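Local structure of B-agarase (Agarivorans gilvus, 5Z6P) at residues W89-F95 with V139-G143; H107-M111 with L683-C687; S264-L270 with D294-Y300; P373-H377 with A399-R404; V462-F468 with G523-T528. The protein hydrolyses agar as a family 50 glycoside hydrolase, probably by cutting beta-galactosidic links in the polysaccharide chain. One frame throughout, in Å; residues are numbered along the deposited sequence.

Interaction 1: W89-F95 with V139-G143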
# COMPACT_ATOMS: atom_id res chain seq x y z
N TRP A 89 -5.61 32.96 -0.06
CA TRP A 89 -6.34 32.51 -1.24
C TRP A 89 -7.79 32.14 -0.92
O TRP A 89 -8.46 31.49 -1.72
CB TRP A 89 -5.63 31.31 -1.87
CG TRP A 89 -4.33 31.65 -2.55
CD1 TRP A 89 -3.86 32.90 -2.81
CD2 TRP A 89 -3.35 30.74 -3.06
NE1 TRP A 89 -2.65 32.82 -3.45
CE2 TRP A 89 -2.31 31.50 -3.61
CE3 TRP A 89 -3.25 29.35 -3.10
CZ2 TRP A 89 -1.19 30.93 -4.18
CZ3 TRP A 89 -2.13 28.78 -3.66
CH2 TRP A 89 -1.12 29.57 -4.21
N SER A 90 -8.27 32.57 0.25
CA SER A 90 -9.60 32.20 0.73
C SER A 90 -10.71 33.10 0.16
O SER A 90 -11.89 32.88 0.42
CB SER A 90 -9.64 32.25 2.26
OG SER A 90 -9.31 33.55 2.73
N ASP A 91 -10.32 34.10 -0.62
CA ASP A 91 -11.28 35.04 -1.17
C ASP A 91 -11.50 34.82 -2.66
O ASP A 91 -12.11 35.66 -3.32
CB ASP A 91 -10.79 36.48 -0.94
CG ASP A 91 -9.43 36.74 -1.58
OD1 ASP A 91 -8.49 35.94 -1.36
OD2 ASP A 91 -9.29 37.75 -2.31
N LEU A 92 -11.02 33.70 -3.19
CA LEU A 92 -10.99 33.50 -4.63
C LEU A 92 -12.18 32.69 -5.14
O LEU A 92 -12.37 32.55 -6.35
CB LEU A 92 -9.70 32.79 -5.03
CG LEU A 92 -8.39 33.43 -4.55
CD1 LEU A 92 -7.21 32.53 -4.89
CD2 LEU A 92 -8.20 34.81 -5.14
N GLY A 93 -12.98 32.18 -4.22
CA GLY A 93 -14.04 31.26 -4.59
C GLY A 93 -13.45 29.88 -4.83
O GLY A 93 -12.40 29.55 -4.27
N ASN A 94 -14.12 29.09 -5.67
CA ASN A 94 -13.63 27.77 -6.02
C ASN A 94 -12.50 27.85 -7.04
O ASN A 94 -12.67 28.43 -8.11
CB ASN A 94 -14.76 26.92 -6.59
CG ASN A 94 -15.84 26.63 -5.56
OD1 ASN A 94 -15.57 26.53 -4.36
ND2 ASN A 94 -17.07 26.50 -6.02
N PHE A 95 -11.36 27.26 -6.72
CA PHE A 95 -10.17 27.40 -7.57
C PHE A 95 -9.17 26.26 -7.43
O PHE A 95 -9.22 25.47 -6.48
CB PHE A 95 -9.47 28.72 -7.24
CG PHE A 95 -8.69 28.67 -5.97
CD1 PHE A 95 -9.31 28.87 -4.75
CD2 PHE A 95 -7.33 28.42 -5.98
CE1 PHE A 95 -8.61 28.82 -3.59
CE2 PHE A 95 -6.61 28.36 -4.81
CZ PHE A 95 -7.25 28.57 -3.61
N VAL A 139 -4.63 21.37 -9.04
CA VAL A 139 -4.81 20.88 -7.68
C VAL A 139 -5.90 21.70 -7.01
O VAL A 139 -5.69 22.87 -6.67
CB VAL A 139 -3.51 20.97 -6.87
CG1 VAL A 139 -3.69 20.34 -5.51
CG2 VAL A 139 -2.38 20.29 -7.62
N GLU A 140 -7.08 21.10 -6.83
CA GLU A 140 -8.24 21.85 -6.36
C GLU A 140 -8.20 22.01 -4.86
O GLU A 140 -8.19 21.04 -4.12
CB GLU A 140 -9.54 21.17 -6.77
CG GLU A 140 -10.77 21.82 -6.13
CD GLU A 140 -12.06 21.55 -6.89
OE1 GLU A 140 -12.14 21.90 -8.09
OE2 GLU A 140 -12.98 20.97 -6.29
N LEU A 141 -8.17 23.26 -4.43
CA LEU A 141 -8.05 23.59 -3.02
C LEU A 141 -9.39 24.03 -2.44
O LEU A 141 -9.54 24.12 -1.23
CB LEU A 141 -6.99 24.68 -2.82
CG LEU A 141 -5.53 24.25 -2.99
CD1 LEU A 141 -4.59 25.44 -2.91
CD2 LEU A 141 -5.16 23.22 -1.94
N LYS A 142 -10.35 24.31 -3.30
CA LYS A 142 -11.70 24.62 -2.84
C LYS A 142 -12.70 24.29 -3.93
O LYS A 142 -12.46 24.55 -5.11
CB LYS A 142 -11.82 26.10 -2.43
CG LYS A 142 -13.24 26.50 -2.02
CD LYS A 142 -13.28 27.46 -0.84
CE LYS A 142 -12.94 28.88 -1.26
NZ LYS A 142 -13.15 29.87 -0.17
N GLY A 143 -13.82 23.69 -3.52
CA GLY A 143 -14.88 23.34 -4.44
C GLY A 143 -16.26 23.42 -3.81
O GLY A 143 -17.23 23.75 -4.49
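The backbones of 89-95 and 139-143 meet at Phe95, which faces both Leu141 and Lys142 as in a classic beta bulge: Leu141 N donates to Phe95 O at 3.2 Å, while the return bond from Phe95 N to Lys142 O is weak. Just before this point the first segment makes a type I turn from Trp89 to Leu92, and the Lys142 side chain runs back along that turn. Its chi1 of 176° swings CG away from the backbone N, and bends at chi2 and chi3 bring Lys142 CE to 3.1 Å from Gly93 O. The ammonium then makes a weak hydrogen bond from Lys142 NZ to Ser90 O at 3.3 Å. Asn94 sets its amide beside the Gly143 peptide, Asn94 ND2 3.2 Å from Gly143 O, but the angle is too poor for a hydrogen bond.

The apolar half is built on Leu141. Leu141 CD1 touches two aromatic rings, 4.0 Å from Phe95 CE2 and 4.1 Å from Trp89 CE3, and it comes to Trp89 at the ring edge, near the plane. Leu141 CB also meets Phe95 CZ at 4.0 Å, obliquely. Leu92 CD1 covers one face of the Phe95 ring over its centre, while Gly93 O lies at the ring edge.

Glu140 turns to other partners, Cys151 N and Ser211 OG. Leu208 of strand 199-210 packs on both Trp89 and Phe95. Following strand 135-140 the chain turns a corner at Leu141, whose side chain packs on Ile115 of strand 109-117 and His123 of strand 122-129.

Interaction 2: H107-M111 with L683-C687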
# COMPACT_ATOMS: atom_id res chain seq x y z
N HIS A 107 10.48 7.90 -19.94
CA HIS A 107 9.54 7.47 -18.90
C HIS A 107 8.77 8.63 -18.25
O HIS A 107 9.19 9.78 -18.33
CB HIS A 107 10.31 6.72 -17.81
CG HIS A 107 11.45 7.51 -17.23
ND1 HIS A 107 12.74 7.41 -17.71
CD2 HIS A 107 11.48 8.45 -16.26
CE1 HIS A 107 13.51 8.24 -17.04
NE2 HIS A 107 12.77 8.88 -16.15
N SER A 108 7.64 8.32 -17.61
CA SER A 108 6.86 9.34 -16.92
C SER A 108 7.51 9.75 -15.60
O SER A 108 8.45 9.11 -15.13
CB SER A 108 5.43 8.86 -16.64
OG SER A 108 5.41 7.76 -15.74
N THR A 109 6.98 10.81 -15.02
CA THR A 109 7.31 11.25 -13.67
C THR A 109 6.07 11.26 -12.81
O THR A 109 5.04 11.84 -13.19
CB THR A 109 7.91 12.67 -13.66
OG1 THR A 109 9.10 12.70 -14.46
CG2 THR A 109 8.24 13.10 -12.25
N GLN A 110 6.16 10.62 -11.65
CA GLN A 110 5.15 10.82 -10.64
C GLN A 110 5.61 11.93 -9.71
O GLN A 110 6.62 11.82 -9.02
CB GLN A 110 4.88 9.53 -9.86
CG GLN A 110 3.86 9.71 -8.72
CD GLN A 110 3.62 8.42 -7.97
OE1 GLN A 110 4.27 7.41 -8.23
NE2 GLN A 110 2.69 8.45 -7.03
N MET A 111 4.86 13.02 -9.72
CA MET A 111 5.17 14.18 -8.92
C MET A 111 4.10 14.46 -7.86
O MET A 111 2.92 14.54 -8.18
CB MET A 111 5.34 15.39 -9.82
CG MET A 111 5.55 16.66 -9.07
SD MET A 111 5.65 18.07 -10.17
CE MET A 111 4.82 19.24 -9.20
N LEU A 683 -0.78 4.13 -5.64
CA LEU A 683 0.25 4.74 -4.79
C LEU A 683 1.51 5.12 -5.58
O LEU A 683 2.17 6.11 -5.30
CB LEU A 683 0.60 3.78 -3.66
CG LEU A 683 -0.57 3.46 -2.72
CD1 LEU A 683 -0.17 2.44 -1.65
CD2 LEU A 683 -1.09 4.73 -2.09
N VAL A 684 1.83 4.30 -6.57
CA VAL A 684 2.93 4.55 -7.48
C VAL A 684 2.37 4.42 -8.90
O VAL A 684 1.69 3.45 -9.22
CB VAL A 684 4.08 3.57 -7.27
CG1 VAL A 684 5.28 3.96 -8.12
CG2 VAL A 684 4.45 3.49 -5.78
N THR A 685 2.65 5.40 -9.75
CA THR A 685 1.89 5.53 -10.99
C THR A 685 2.71 5.53 -12.28
O THR A 685 3.87 5.94 -12.31
CB THR A 685 1.02 6.80 -10.97
OG1 THR A 685 1.85 7.97 -11.00
CG2 THR A 685 0.18 6.84 -9.72
N ALA A 686 2.08 5.05 -13.35
CA ALA A 686 2.65 4.99 -14.69
C ALA A 686 1.74 5.77 -15.65
O ALA A 686 0.61 6.08 -15.29
CB ALA A 686 2.78 3.55 -15.14
N CYS A 687 2.21 6.08 -16.86
CA CYS A 687 1.41 6.87 -17.79
C CYS A 687 0.51 5.99 -18.65
O CYS A 687 -0.39 6.47 -19.30
CB CYS A 687 2.30 7.73 -18.70
SG CYS A 687 3.31 6.81 -19.83
O HOH W 1 6.47 7.24 -13.25
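Gln110 reaches out at full length toward 683-687 and uses both ends of its amide on the backbone there. A chi1 of 177° and a straight chain beyond CG carry the group clear of strand 109-117. Gln110 NE2 then donates to Leu683 O at 3.0 Å, an almost linear bond (174°) with the acceptor in the plane of the Gln110 amide. Gln110 OE1 accepts from Thr685 N, also at 3.0 Å, but this donor stands above the carbonyl plane, 63° out of it and not on a lone pair. Val684, whose backbone lies between the two gripped groups, brings Val684 CG1 to 3.6 Å from Gln110 OE1.

The Thr685 side chain crosses that of Gln110 at about a right angle, with Thr685 OG1 3.5 Å from Gln110 CG. That hydroxyl is bonded to Asn128 ND2, which also serves Ser108 OG.

Two residues back along the chain, Ser108 CB abuts Cys687 CB at 3.9 Å. Ser108 OG meets the loop through water 1, which donates to it at 2.8 Å and to Thr685 O at 3.1 Å. Glu691, on helix 689-704, hydrogen-bonds both Ser108 OG and Cys687 N, so one carboxylate bridges the two segments.

Here the CBM-like domain is joined to a loop some 570 residues further on, between strand 664-668 and helix 689-704. The contact is mainly polar, two direct bonds and a water, with both donors above the carbonyl planes they meet, and no charge pair links the two segments directly.

Interaction 3: S264-L270 with D294-Y300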
# COMPACT_ATOMS: atom_id res chain seq x y z
N SER A 264 11.80 -26.77 -10.19
CA SER A 264 11.58 -28.03 -9.49
C SER A 264 10.11 -28.16 -9.12
O SER A 264 9.33 -27.25 -9.36
CB SER A 264 12.46 -28.12 -8.25
OG SER A 264 12.28 -26.99 -7.44
N LYS A 265 9.74 -29.30 -8.55
CA LYS A 265 8.36 -29.52 -8.11
C LYS A 265 7.79 -28.35 -7.28
O LYS A 265 6.70 -27.87 -7.55
CB LYS A 265 8.29 -30.80 -7.29
CG LYS A 265 6.98 -31.02 -6.58
CD LYS A 265 7.13 -32.16 -5.62
CE LYS A 265 5.80 -32.61 -5.07
NZ LYS A 265 6.00 -33.76 -4.15
N PHE A 266 8.55 -27.88 -6.31
CA PHE A 266 8.07 -26.86 -5.40
C PHE A 266 8.44 -25.46 -5.86
O PHE A 266 8.43 -24.54 -5.06
CB PHE A 266 8.63 -27.10 -3.99
CG PHE A 266 7.93 -28.20 -3.25
CD1 PHE A 266 6.72 -27.96 -2.62
CD2 PHE A 266 8.49 -29.46 -3.15
CE1 PHE A 266 6.08 -28.97 -1.93
CE2 PHE A 266 7.86 -30.47 -2.46
CZ PHE A 266 6.65 -30.23 -1.85
N GLY A 267 8.79 -25.31 -7.14
CA GLY A 267 8.94 -24.00 -7.74
C GLY A 267 10.29 -23.36 -7.53
O GLY A 267 10.49 -22.20 -7.84
N GLY A 268 11.23 -24.13 -7.00
CA GLY A 268 12.60 -23.68 -6.93
C GLY A 268 13.35 -23.82 -8.25
O GLY A 268 12.79 -24.27 -9.24
N TYR A 269 14.62 -23.42 -8.24
CA TYR A 269 15.45 -23.34 -9.43
C TYR A 269 16.10 -24.70 -9.74
O TYR A 269 17.09 -25.06 -9.13
CB TYR A 269 16.50 -22.25 -9.22
CG TYR A 269 17.44 -21.96 -10.38
CD1 TYR A 269 17.09 -22.20 -11.69
CD2 TYR A 269 18.69 -21.40 -10.13
CE1 TYR A 269 17.97 -21.90 -12.74
CE2 TYR A 269 19.57 -21.11 -11.16
CZ TYR A 269 19.21 -21.35 -12.45
OH TYR A 269 20.11 -21.05 -13.45
N LEU A 270 15.52 -25.43 -10.68
CA LEU A 270 15.89 -26.81 -10.93
C LEU A 270 17.39 -27.00 -11.18
O LEU A 270 17.99 -27.95 -10.67
CB LEU A 270 15.10 -27.34 -12.13
CG LEU A 270 15.43 -28.75 -12.60
CD1 LEU A 270 15.05 -29.78 -11.56
CD2 LEU A 270 14.73 -29.03 -13.93
N ASP A 294 13.70 -24.68 -1.13
CA ASP A 294 12.42 -25.40 -1.18
C ASP A 294 12.52 -26.74 -0.43
O ASP A 294 13.60 -27.11 0.01
CB ASP A 294 11.91 -25.54 -2.65
CG ASP A 294 12.52 -26.72 -3.45
OD1 ASP A 294 13.24 -27.58 -2.89
OD2 ASP A 294 12.24 -26.79 -4.68
N PRO A 295 11.40 -27.45 -0.22
CA PRO A 295 11.47 -28.67 0.60
C PRO A 295 12.45 -29.75 0.09
O PRO A 295 12.89 -30.58 0.87
CB PRO A 295 10.04 -29.20 0.56
CG PRO A 295 9.20 -27.98 0.39
CD PRO A 295 10.01 -27.02 -0.45
N GLU A 296 12.78 -29.72 -1.20
CA GLU A 296 13.69 -30.70 -1.77
C GLU A 296 15.10 -30.17 -1.92
O GLU A 296 15.94 -30.83 -2.52
CB GLU A 296 13.18 -31.16 -3.13
CG GLU A 296 12.01 -32.12 -3.06
CD GLU A 296 11.42 -32.38 -4.42
OE1 GLU A 296 11.88 -31.75 -5.37
OE2 GLU A 296 10.49 -33.20 -4.53
N GLY A 297 15.37 -28.98 -1.40
CA GLY A 297 16.71 -28.44 -1.41
C GLY A 297 17.07 -27.53 -2.57
O GLY A 297 18.17 -27.02 -2.63
N TYR A 298 16.15 -27.30 -3.49
CA TYR A 298 16.41 -26.37 -4.60
C TYR A 298 16.34 -24.92 -4.16
O TYR A 298 15.46 -24.54 -3.41
CB TYR A 298 15.41 -26.60 -5.73
CG TYR A 298 15.51 -27.99 -6.30
CD1 TYR A 298 16.37 -28.26 -7.36
CD2 TYR A 298 14.73 -29.02 -5.80
CE1 TYR A 298 16.46 -29.52 -7.89
CE2 TYR A 298 14.81 -30.28 -6.33
CZ TYR A 298 15.68 -30.53 -7.38
OH TYR A 298 15.75 -31.80 -7.89
N PRO A 299 17.27 -24.10 -4.63
CA PRO A 299 17.18 -22.70 -4.21
C PRO A 299 15.85 -22.06 -4.65
O PRO A 299 15.29 -22.43 -5.68
CB PRO A 299 18.37 -22.04 -4.90
CG PRO A 299 19.28 -23.14 -5.26
CD PRO A 299 18.44 -24.35 -5.49
N TYR A 300 15.34 -21.14 -3.85
CA TYR A 300 14.01 -20.60 -4.08
C TYR A 300 13.98 -19.09 -3.91
O TYR A 300 14.59 -18.52 -3.02
CB TYR A 300 13.01 -21.31 -3.16
CG TYR A 300 11.55 -20.90 -3.32
CD1 TYR A 300 10.72 -21.53 -4.24
CD2 TYR A 300 10.99 -19.90 -2.52
CE1 TYR A 300 9.39 -21.17 -4.38
CE2 TYR A 300 9.65 -19.54 -2.65
CZ TYR A 300 8.85 -20.18 -3.58
OH TYR A 300 7.54 -19.85 -3.71
O HOH W 2 8.67 -34.35 -2.88
O HOH W 3 11.76 -31.43 -8.22
O HOH W 4 10.95 -29.06 -5.40
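Ser264 and Asp294 form the tight centre: OG donates to OD2 at 2.8 Å, nearly along the carboxylate C-O axis. The same serine lays its CB over one face of the Tyr298 ring, 3.6 Å from the centroid in a CH-pi contact. Pro295 covers a face of Phe266, with CG 3.7 Å from that centroid and only 5° off the normal. At the other end Tyr269 N gives a short bond to Pro299 O (2.8 Å), and Gly268 CA sits 3.2 Å from the same carbonyl oxygen. The carbonyl oxygens of Tyr269 and Leu270 lie at the Tyr298 edge.

Two type I turns fit together, Ser264-Gly267 and Asp294-Gly297, the second joining the antiparallel strands 289-293 and 299-305 as a hairpin. Asp294 organises that hairpin turn: its OD1 accepts from Glu296 N in an Asx turn and from Tyr298 N, the two donors coming from opposite faces of the carboxylate, which leaves OD2 for Ser264.

On the looser solvent side Lys265 and Glu296 cross without a salt bridge, NZ and OE2 being 4.5 Å apart, and water 2 links them. Water 3 joins Lys265 N to Glu296 OE1. Water 4 accepts a hydrogen bond from Phe266 N and donates to both Asp294 OD2 and Glu296 OE1. Leu270 CD1 lies alongside, 3.9 Å from Tyr298 CE1. Arg274 makes a cation-pi contact with Tyr298 and also holds Glu296 O.

Interaction 4: P373-H377 with A399-R404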
# COMPACT_ATOMS: atom_id res chain seq x y z
N PRO A 373 -30.09 -14.92 -12.00
CA PRO A 373 -29.06 -15.78 -11.40
C PRO A 373 -27.78 -15.03 -10.98
O PRO A 373 -27.09 -15.47 -10.05
CB PRO A 373 -28.75 -16.78 -12.52
CG PRO A 373 -30.01 -16.84 -13.31
CD PRO A 373 -30.61 -15.46 -13.26
N LEU A 374 -27.47 -13.93 -11.65
CA LEU A 374 -26.31 -13.13 -11.30
C LEU A 374 -26.54 -12.26 -10.06
O LEU A 374 -25.63 -11.56 -9.62
CB LEU A 374 -25.89 -12.26 -12.48
CG LEU A 374 -25.39 -12.99 -13.73
CD1 LEU A 374 -25.18 -12.01 -14.86
CD2 LEU A 374 -24.12 -13.80 -13.46
N ALA A 375 -27.74 -12.31 -9.49
CA ALA A 375 -28.02 -11.63 -8.21
C ALA A 375 -27.33 -12.35 -7.06
O ALA A 375 -27.24 -11.81 -5.96
CB ALA A 375 -29.52 -11.54 -7.95
N GLU A 376 -26.88 -13.56 -7.32
CA GLU A 376 -26.08 -14.33 -6.38
C GLU A 376 -24.90 -13.54 -5.82
O GLU A 376 -24.40 -13.83 -4.73
CB GLU A 376 -25.57 -15.60 -7.06
CG GLU A 376 -24.72 -16.49 -6.20
CD GLU A 376 -25.51 -17.16 -5.08
OE1 GLU A 376 -26.73 -17.35 -5.26
OE2 GLU A 376 -24.92 -17.48 -4.03
N HIS A 377 -24.45 -12.54 -6.57
CA HIS A 377 -23.24 -11.83 -6.21
C HIS A 377 -23.52 -10.53 -5.49
O HIS A 377 -22.60 -9.75 -5.26
CB HIS A 377 -22.39 -11.61 -7.46
CG HIS A 377 -22.25 -12.85 -8.28
ND1 HIS A 377 -21.57 -13.96 -7.83
CD2 HIS A 377 -22.78 -13.19 -9.47
CE1 HIS A 377 -21.66 -14.92 -8.73
NE2 HIS A 377 -22.38 -14.47 -9.74
N ALA A 399 -17.10 -11.44 -9.56
CA ALA A 399 -17.77 -12.72 -9.36
C ALA A 399 -18.76 -12.98 -10.49
O ALA A 399 -18.84 -14.09 -11.00
CB ALA A 399 -18.48 -12.76 -8.00
N ALA A 400 -19.48 -11.93 -10.89
CA ALA A 400 -20.47 -12.03 -11.96
C ALA A 400 -19.79 -12.42 -13.26
O ALA A 400 -20.30 -13.27 -13.98
CB ALA A 400 -21.23 -10.71 -12.15
N ASN A 401 -18.64 -11.80 -13.53
CA ASN A 401 -17.87 -12.11 -14.73
C ASN A 401 -17.28 -13.52 -14.70
O ASN A 401 -17.16 -14.17 -15.73
CB ASN A 401 -16.79 -11.05 -14.96
CG ASN A 401 -17.37 -9.69 -15.32
OD1 ASN A 401 -18.38 -9.60 -16.00
ND2 ASN A 401 -16.74 -8.63 -14.84
N LEU A 402 -16.92 -14.01 -13.52
CA LEU A 402 -16.53 -15.40 -13.40
C LEU A 402 -17.68 -16.33 -13.83
O LEU A 402 -17.46 -17.30 -14.57
CB LEU A 402 -16.10 -15.72 -11.97
CG LEU A 402 -14.84 -15.02 -11.46
CD1 LEU A 402 -14.41 -15.62 -10.12
CD2 LEU A 402 -13.71 -15.09 -12.48
N GLN A 403 -18.89 -16.04 -13.38
CA GLN A 403 -20.04 -16.87 -13.74
C GLN A 403 -20.35 -16.75 -15.24
O GLN A 403 -20.60 -17.76 -15.90
CB GLN A 403 -21.26 -16.49 -12.90
CG GLN A 403 -22.45 -17.40 -13.18
CD GLN A 403 -23.57 -17.23 -12.19
OE1 GLN A 403 -23.47 -16.46 -11.24
NE2 GLN A 403 -24.66 -17.96 -12.41
N ARG A 404 -20.31 -15.53 -15.76
CA ARG A 404 -20.45 -15.29 -17.20
C ARG A 404 -19.44 -16.09 -18.00
O ARG A 404 -19.78 -16.68 -19.02
CB ARG A 404 -20.29 -13.80 -17.52
CG ARG A 404 -21.46 -12.93 -17.07
CD ARG A 404 -21.15 -11.48 -17.35
NE ARG A 404 -22.33 -10.64 -17.24
CZ ARG A 404 -22.37 -9.49 -16.58
NH1 ARG A 404 -21.29 -9.05 -15.94
NH2 ARG A 404 -23.49 -8.79 -16.54
O HOH W 5 -26.25 -17.72 -9.81
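His377 NE2 donates to Gln403 OE1 at 2.7 Å, the one direct hydrogen bond between the two segments. The acceptor oxygen is approached in its carbonyl plane but lies 19° out of the imidazole plane, and ring and amide are turned 79° against each other. Gln403 gets there with chi1 at -176°, which points CG away from the backbone N, and an extended chain. The imidazole also lies flat on the helix backbone: one face is over the Ala399-Ala400 peptide, His377 ND1 is 3.3 Å from Ala399 CB, and Glu376 CB covers the opposite face.

Leu374 forks over the next turn. Leu374 CD2 presses on the Gln403 amide, 3.5 Å from Gln403 OE1, while Leu374 CD1 rests over a face of the Arg404 guanidinium, 4.0 Å from Arg404 NE.

The motif is a short 3-10 segment, 373-377, lying against helix 397-406, with strands 378-384 and 388-395 in the chain between them. Tyr395, at the end of the second strand, touches both His377 and Ala400 and hydrogen-bonds Leu374 O through its hydroxyl, and Ser396 binds the backbone of His377 and, through OG, Ala399 N.

Further out, the guanidinium under Leu374 is steadied by Asn401: Arg404 NH1 donates to Asn401 OD1 at 3.0 Å, and also to Arg225 O. Asn401 ND2 in turn is held by the carbonyls of Phe226 and Ile739.

Interaction 5: V462-F468 with G523-T528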
# COMPACT_ATOMS: atom_id res chain seq x y z
N VAL A 462 -1.72 -1.03 23.70
CA VAL A 462 -0.95 0.19 23.82
C VAL A 462 -1.19 1.02 22.58
O VAL A 462 -1.59 0.49 21.55
CB VAL A 462 0.55 -0.07 23.99
CG1 VAL A 462 0.82 -0.79 25.29
CG2 VAL A 462 1.02 -0.90 22.86
N SER A 463 -0.92 2.31 22.68
CA SER A 463 -1.17 3.25 21.58
C SER A 463 -0.14 4.36 21.52
O SER A 463 0.81 4.40 22.30
CB SER A 463 -2.56 3.85 21.73
OG SER A 463 -2.83 4.78 20.71
N SER A 464 -0.34 5.29 20.58
CA SER A 464 0.45 6.51 20.53
C SER A 464 -0.35 7.73 20.98
O SER A 464 0.20 8.82 21.07
CB SER A 464 0.99 6.75 19.13
OG SER A 464 2.02 5.84 18.87
N GLY A 465 -1.63 7.52 21.24
CA GLY A 465 -2.50 8.60 21.66
C GLY A 465 -3.68 8.06 22.43
O GLY A 465 -3.92 6.85 22.43
N ASP A 466 -4.42 8.94 23.09
CA ASP A 466 -5.61 8.52 23.82
C ASP A 466 -6.63 7.89 22.85
O ASP A 466 -7.48 7.10 23.26
CB ASP A 466 -6.19 9.70 24.60
CG ASP A 466 -5.20 10.22 25.64
OD1 ASP A 466 -4.28 9.45 26.01
OD2 ASP A 466 -5.33 11.40 26.07
N ASP A 467 -6.49 8.27 21.58
CA ASP A 467 -7.15 7.69 20.41
C ASP A 467 -7.50 6.22 20.57
O ASP A 467 -8.67 5.85 20.70
CB ASP A 467 -6.21 7.81 19.21
CG ASP A 467 -5.22 8.99 19.33
OD1 ASP A 467 -5.48 9.94 20.16
OD2 ASP A 467 -4.14 8.92 18.66
N PHE A 468 -6.44 5.39 20.59
CA PHE A 468 -6.50 3.91 20.45
C PHE A 468 -7.14 3.53 19.13
O PHE A 468 -7.67 2.42 18.98
CB PHE A 468 -7.24 3.26 21.63
CG PHE A 468 -6.37 3.05 22.84
CD1 PHE A 468 -6.16 4.08 23.74
CD2 PHE A 468 -5.78 1.82 23.07
CE1 PHE A 468 -5.34 3.89 24.85
CE2 PHE A 468 -4.97 1.63 24.16
CZ PHE A 468 -4.75 2.65 25.05
N GLY A 523 6.12 7.44 19.77
CA GLY A 523 4.77 7.60 20.27
C GLY A 523 4.26 6.52 21.23
O GLY A 523 3.61 6.82 22.22
N ILE A 524 4.57 5.26 20.94
CA ILE A 524 4.14 4.16 21.80
C ILE A 524 4.84 4.23 23.16
O ILE A 524 4.23 3.96 24.19
CB ILE A 524 4.41 2.78 21.13
CG1 ILE A 524 3.51 2.57 19.91
CG2 ILE A 524 4.19 1.65 22.11
CD1 ILE A 524 3.98 1.43 19.00
N ALA A 525 6.11 4.58 23.16
CA ALA A 525 6.84 4.74 24.40
C ALA A 525 6.27 5.91 25.21
O ALA A 525 5.97 5.76 26.39
CB ALA A 525 8.31 4.96 24.14
N ILE A 526 6.09 7.04 24.56
CA ILE A 526 5.65 8.27 25.20
C ILE A 526 4.24 8.16 25.79
O ILE A 526 4.03 8.50 26.95
CB ILE A 526 5.73 9.45 24.21
CG1 ILE A 526 7.19 9.64 23.77
CG2 ILE A 526 5.16 10.73 24.85
CD1 ILE A 526 7.40 10.65 22.68
N HIS A 527 3.29 7.67 25.00
CA HIS A 527 1.92 7.52 25.47
C HIS A 527 1.81 6.52 26.62
O HIS A 527 1.15 6.78 27.62
CB HIS A 527 0.99 7.08 24.34
CG HIS A 527 -0.45 7.02 24.74
ND1 HIS A 527 -1.06 5.86 25.15
CD2 HIS A 527 -1.39 7.99 24.81
CE1 HIS A 527 -2.32 6.11 25.45
NE2 HIS A 527 -2.54 7.40 25.26
N THR A 528 2.45 5.37 26.46
CA THR A 528 2.41 4.33 27.48
C THR A 528 3.01 4.80 28.82
O THR A 528 2.45 4.52 29.87
CB THR A 528 3.12 3.06 26.98
OG1 THR A 528 2.42 2.55 25.84
CG2 THR A 528 3.14 2.01 28.04
O HOH W 6 -0.18 3.30 25.51
O HOH W 7 2.26 9.85 22.33
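A carbonyl oxygen, Gly465 O, sits 3.1 Å above the plane of the His527 imidazole, offset toward its rim, although His527 NE2 is bonded to Asp466, one residue on, and not to this oxygen. His527 NE2 donates to Asp466 OD1 at 2.8 Å, in the ring plane and on the anti side of the carboxylate, the two planes being 62° apart. With CG anti to the backbone N (chi1 -175°), the ring leaves the helix to lie across 463-466, and Phe468 CE1 meets His527 CE1 obliquely at 3.8 Å.

On the other ring nitrogen, His527 ND1 lies 2.7 Å from water 6; that water accepts from Ser463 N and donates to Thr528 OG1. That hydroxyl is turned back on its own helix, Thr528 OG1 donating to Ile524 O at 2.8 Å. Near the helix start, Ile524 CA points its hydrogen straight at Ser463 O (3.4 Å), and Ser464 OG packs 3.3 Å from Gly523 C.

Val462 CG2 touches Ile524 CG2, and both side chains pack against Leu472 of strand 472-473 and Phe594 of helix 581-609. Val462 also pairs with Leu472 through its backbone, and Thr538 of helix 537-550 meets Val462 and Thr528.

Interactions 1 and 2 are the close pair: their centres are 26 Å apart, their nearest atoms about 7 Å, and both reach the strands of the CBM-like domain. Along the chain their segments alternate, and 107-111, within that domain, meets 683-687 far along the chain, so interaction 2 closes a very long loop within which interactions 3, 4 and 5 all lie. Those three follow one another in series and stay well apart, with centres 38 to 45 Å from each other. Interactions 1 and 3 lie on opposite sides of the chain's centre, 59 Å between centres, and interaction 2, about 15 Å from that centre, is the innermost. None of the five can be assigned to the active site.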